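Local coordinates for protein transcription termination factor FttA (Methanosarcina mazei, PDB 2XR1) that probably terminates transcription genome-wide by cleaving nascent RNA at the exit channel of RNA polymerase, using two zinc ions for its nuclease activity, at residues Met402-Thr407 and Gly438-Val443. Residues are numbered along the deposited sequence; the frame is centred on the assembly and turned at random.
Sequences MVVKNT and GLIPEV
Val404 and Ile440 each send a methyl group into the contact by the first torsion. In Val404, CG1 is anti to the backbone N (chi1 171°). In Ile440, chi1 of -62° sets CG2 opposite its own backbone N, while the CG1 arm extends to CD1. Val404 CG1 meets both ends of this branched side chain. Val404 CG1 lies 3.6 Å from Ile440 CG2. Ile440 CD1 is a little farther from Val404 CG1, at 3.9 Å. The two side chains cross at a slant, and both are buried. Ile440 also touches Leu431 and Ser434 of helix 423-436. It therefore fills the seam between that helix and helix 393-409.

Lys405 covers the more open side. Its chain bends at chi3. The aliphatic part passes alongside the Leu439 carbonyl. Lys405 CG is 4.0 Å from Leu439 O, and Lys405 CE lies about as close to the same oxygen. These are van der Waals contacts of methylene carbons with a carbonyl oxygen, not hydrogen bonds. The Pro441 ring sits against the helix backbone, with its CD 4.2 Å from Lys405 CA. Pro441 also touches Ile408.

The loop begins at a Schellman motif that ends helix 423-436. Gly438 is its C-prime residue, with positive phi. Leu439 N bonds to Ser434 O, and Gly438 N to Ile435 O. The chain then runs past helix 393-409 into strand 445-448 of the parallel beta-CASP sheet. Thr407 OG1 and Thr533 OG1 share a hydrogen bond, linking the helix to strand 533-536 of the same sheet.

The contact lies away from the zinc sites. It buries 195 Å² in total, and no hydrogen bond crosses between the segments. The helix and loop are thus held to each other by apolar side-chain packing, with lysine methylenes and the proline ring at its margin.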
ATOM      1  N   MET B 402     -16.531 -28.978 -37.698  1.00 48.74           N
ATOM      2  CA  MET B 402     -17.746 -28.746 -38.446  1.00 50.63           C
ATOM      3  C   MET B 402     -17.849 -27.321 -38.974  1.00 49.69           C
ATOM      4  O   MET B 402     -18.263 -27.110 -40.115  1.00 51.34           O
ATOM      5  CB  MET B 402     -18.970 -29.113 -37.605  1.00 51.50           C
ATOM      6  CG  MET B 402     -19.128 -30.648 -37.450  1.00 55.92           C
ATOM      7  SD  MET B 402     -19.522 -31.487 -39.034  1.00 65.95           S
ATOM      8  CE  MET B 402     -19.438 -33.226 -38.571  1.00 67.72           C
ATOM      9  N   VAL B 403     -17.465 -26.339 -38.176  1.00 47.11           N
ATOM     10  CA  VAL B 403     -17.501 -24.958 -38.651  1.00 46.41           C
ATOM     11  C   VAL B 403     -16.527 -24.770 -39.805  1.00 47.12           C
ATOM     12  O   VAL B 403     -16.877 -24.164 -40.823  1.00 48.78           O
ATOM     13  CB  VAL B 403     -17.182 -23.982 -37.559  1.00 44.32           C
ATOM     14  CG1 VAL B 403     -16.933 -22.619 -38.128  1.00 43.32           C
ATOM     15  CG2 VAL B 403     -18.318 -23.974 -36.544  1.00 43.84           C
ATOM     16  N   VAL B 404     -15.324 -25.311 -39.666  1.00 45.77           N
ATOM     17  CA  VAL B 404     -14.323 -25.161 -40.708  1.00 46.52           C
ATOM     18  C   VAL B 404     -14.684 -25.992 -41.941  1.00 48.76           C
ATOM     19  O   VAL B 404     -14.575 -25.504 -43.067  1.00 49.60           O
ATOM     20  CB  VAL B 404     -12.910 -25.474 -40.191  1.00 45.14           C
ATOM     21  CG1 VAL B 404     -11.941 -25.524 -41.338  1.00 47.07           C
ATOM     22  CG2 VAL B 404     -12.467 -24.396 -39.196  1.00 42.66           C
ATOM     23  N   LYS B 405     -15.180 -27.206 -41.722  1.00 49.67           N
ATOM     24  CA  LYS B 405     -15.620 -28.056 -42.821  1.00 52.58           C
ATOM     25  C   LYS B 405     -16.683 -27.362 -43.630  1.00 54.41           C
ATOM     26  O   LYS B 405     -16.571 -27.258 -44.851  1.00 56.37           O
ATOM     27  CB  LYS B 405     -16.194 -29.364 -42.313  1.00 53.14           C
ATOM     28  CG  LYS B 405     -16.507 -30.366 -43.402  1.00 56.49           C
ATOM     29  CD  LYS B 405     -17.630 -31.270 -42.936  1.00 59.25           C
ATOM     30  CE  LYS B 405     -17.463 -32.691 -43.407  1.00 62.48           C
ATOM     31  NZ  LYS B 405     -18.617 -33.508 -42.962  1.00 65.78           N
ATOM     32  N   ASN B 406     -17.710 -26.883 -42.941  1.00 54.28           N
ATOM     33  CA  ASN B 406     -18.826 -26.253 -43.618  1.00 56.10           C
ATOM     34  C   ASN B 406     -18.338 -25.015 -44.361  1.00 55.76           C
ATOM     35  O   ASN B 406     -18.653 -24.867 -45.530  1.00 58.34           O
ATOM     36  CB  ASN B 406     -19.996 -25.934 -42.657  1.00 55.93           C
ATOM     37  CG  ASN B 406     -20.689 -27.201 -42.090  1.00 57.27           C
ATOM     38  OD1 ASN B 406     -20.690 -28.275 -42.709  1.00 57.06           O
ATOM     39  ND2 ASN B 406     -21.294 -27.053 -40.895  1.00 56.22           N
ATOM     40  N   THR B 407     -17.533 -24.169 -43.727  1.00 53.40           N
ATOM     41  CA  THR B 407     -17.019 -22.977 -44.413  1.00 53.78           C
ATOM     42  C   THR B 407     -16.274 -23.322 -45.700  1.00 56.00           C
ATOM     43  O   THR B 407     -16.391 -22.617 -46.684  1.00 57.18           O
ATOM     44  CB  THR B 407     -16.029 -22.154 -43.570  1.00 51.67           C
ATOM     45  OG1 THR B 407     -16.672 -21.608 -42.413  1.00 48.50           O
ATOM     46  CG2 THR B 407     -15.483 -21.020 -44.394  1.00 52.15           C
ATOM     47  N   GLY B 438      -9.194 -36.751 -42.962  1.00 62.14           N
ATOM     48  CA  GLY B 438     -10.183 -36.422 -43.996  1.00 63.42           C
ATOM     49  C   GLY B 438     -11.517 -35.929 -43.438  1.00 62.07           C
ATOM     50  O   GLY B 438     -12.578 -36.274 -43.952  1.00 64.07           O
ATOM     51  N   LEU B 439     -11.441 -35.105 -42.400  1.00 58.96           N
ATOM     52  CA  LEU B 439     -12.585 -34.629 -41.629  1.00 57.43           C
ATOM     53  C   LEU B 439     -12.770 -33.117 -41.801  1.00 56.27           C
ATOM     54  O   LEU B 439     -13.826 -32.594 -41.517  1.00 56.42           O
ATOM     55  CB  LEU B 439     -12.331 -34.959 -40.164  1.00 55.48           C
ATOM     56  CG  LEU B 439     -13.366 -35.527 -39.199  1.00 54.85           C
ATOM     57  CD1 LEU B 439     -14.051 -36.786 -39.669  1.00 54.15           C
ATOM     58  CD2 LEU B 439     -12.617 -35.781 -37.870  1.00 53.68           C
ATOM     59  N   ILE B 440     -11.722 -32.413 -42.206  1.00 56.42           N
ATOM     60  CA  ILE B 440     -11.816 -31.090 -42.846  1.00 56.61           C
ATOM     61  C   ILE B 440     -11.169 -31.345 -44.202  1.00 58.94           C
ATOM     62  O   ILE B 440     -10.377 -32.278 -44.313  1.00 60.67           O
ATOM     63  CB  ILE B 440     -10.964 -30.016 -42.119  1.00 54.36           C
ATOM     64  CG1 ILE B 440     -11.426 -29.801 -40.687  1.00 52.69           C
ATOM     65  CG2 ILE B 440     -10.996 -28.680 -42.832  1.00 54.54           C
ATOM     66  CD1 ILE B 440     -10.483 -28.859 -39.897  1.00 48.36           C
ATOM     67  N   PRO B 441     -11.497 -30.556 -45.243  1.00 60.28           N
ATOM     68  CA  PRO B 441     -10.853 -30.817 -46.559  1.00 62.28           C
ATOM     69  C   PRO B 441      -9.414 -30.320 -46.637  1.00 61.59           C
ATOM     70  O   PRO B 441      -9.073 -29.342 -45.984  1.00 59.18           O
ATOM     71  CB  PRO B 441     -11.719 -30.026 -47.542  1.00 63.77           C
ATOM     72  CG  PRO B 441     -13.004 -29.772 -46.810  1.00 63.58           C
ATOM     73  CD  PRO B 441     -12.617 -29.609 -45.365  1.00 60.10           C
ATOM     74  N   GLU B 442      -8.575 -30.980 -47.433  1.00 63.60           N
ATOM     75  CA  GLU B 442      -7.174 -30.557 -47.546  1.00 63.63           C
ATOM     76  C   GLU B 442      -7.140 -29.162 -48.181  1.00 63.10           C
ATOM     77  O   GLU B 442      -7.579 -28.958 -49.312  1.00 65.48           O
ATOM     78  CB  GLU B 442      -6.299 -31.563 -48.310  1.00 66.18           C
ATOM     79  CG  GLU B 442      -6.637 -33.049 -48.023  1.00 69.27           C
ATOM     80  CD  GLU B 442      -5.472 -34.017 -48.262  1.00 71.76           C
ATOM     81  OE1 GLU B 442      -4.893 -34.001 -49.382  1.00 72.45           O
ATOM     82  OE2 GLU B 442      -5.156 -34.794 -47.313  1.00 70.92           O
ATOM     83  N   VAL B 443      -6.642 -28.212 -47.396  1.00 60.42           N
ATOM     84  CA  VAL B 443      -6.693 -26.790 -47.700  1.00 59.34           C
ATOM     85  C   VAL B 443      -5.572 -26.152 -46.865  1.00 57.30           C
ATOM     86  O   VAL B 443      -5.197 -26.704 -45.830  1.00 54.97           O
ATOM     87  CB  VAL B 443      -8.093 -26.193 -47.340  1.00 58.24           C
ATOM     88  CG1 VAL B 443      -8.139 -25.652 -45.908  1.00 54.47           C
ATOM     89  CG2 VAL B 443      -8.455 -25.118 -48.272  1.00 59.13           C
TER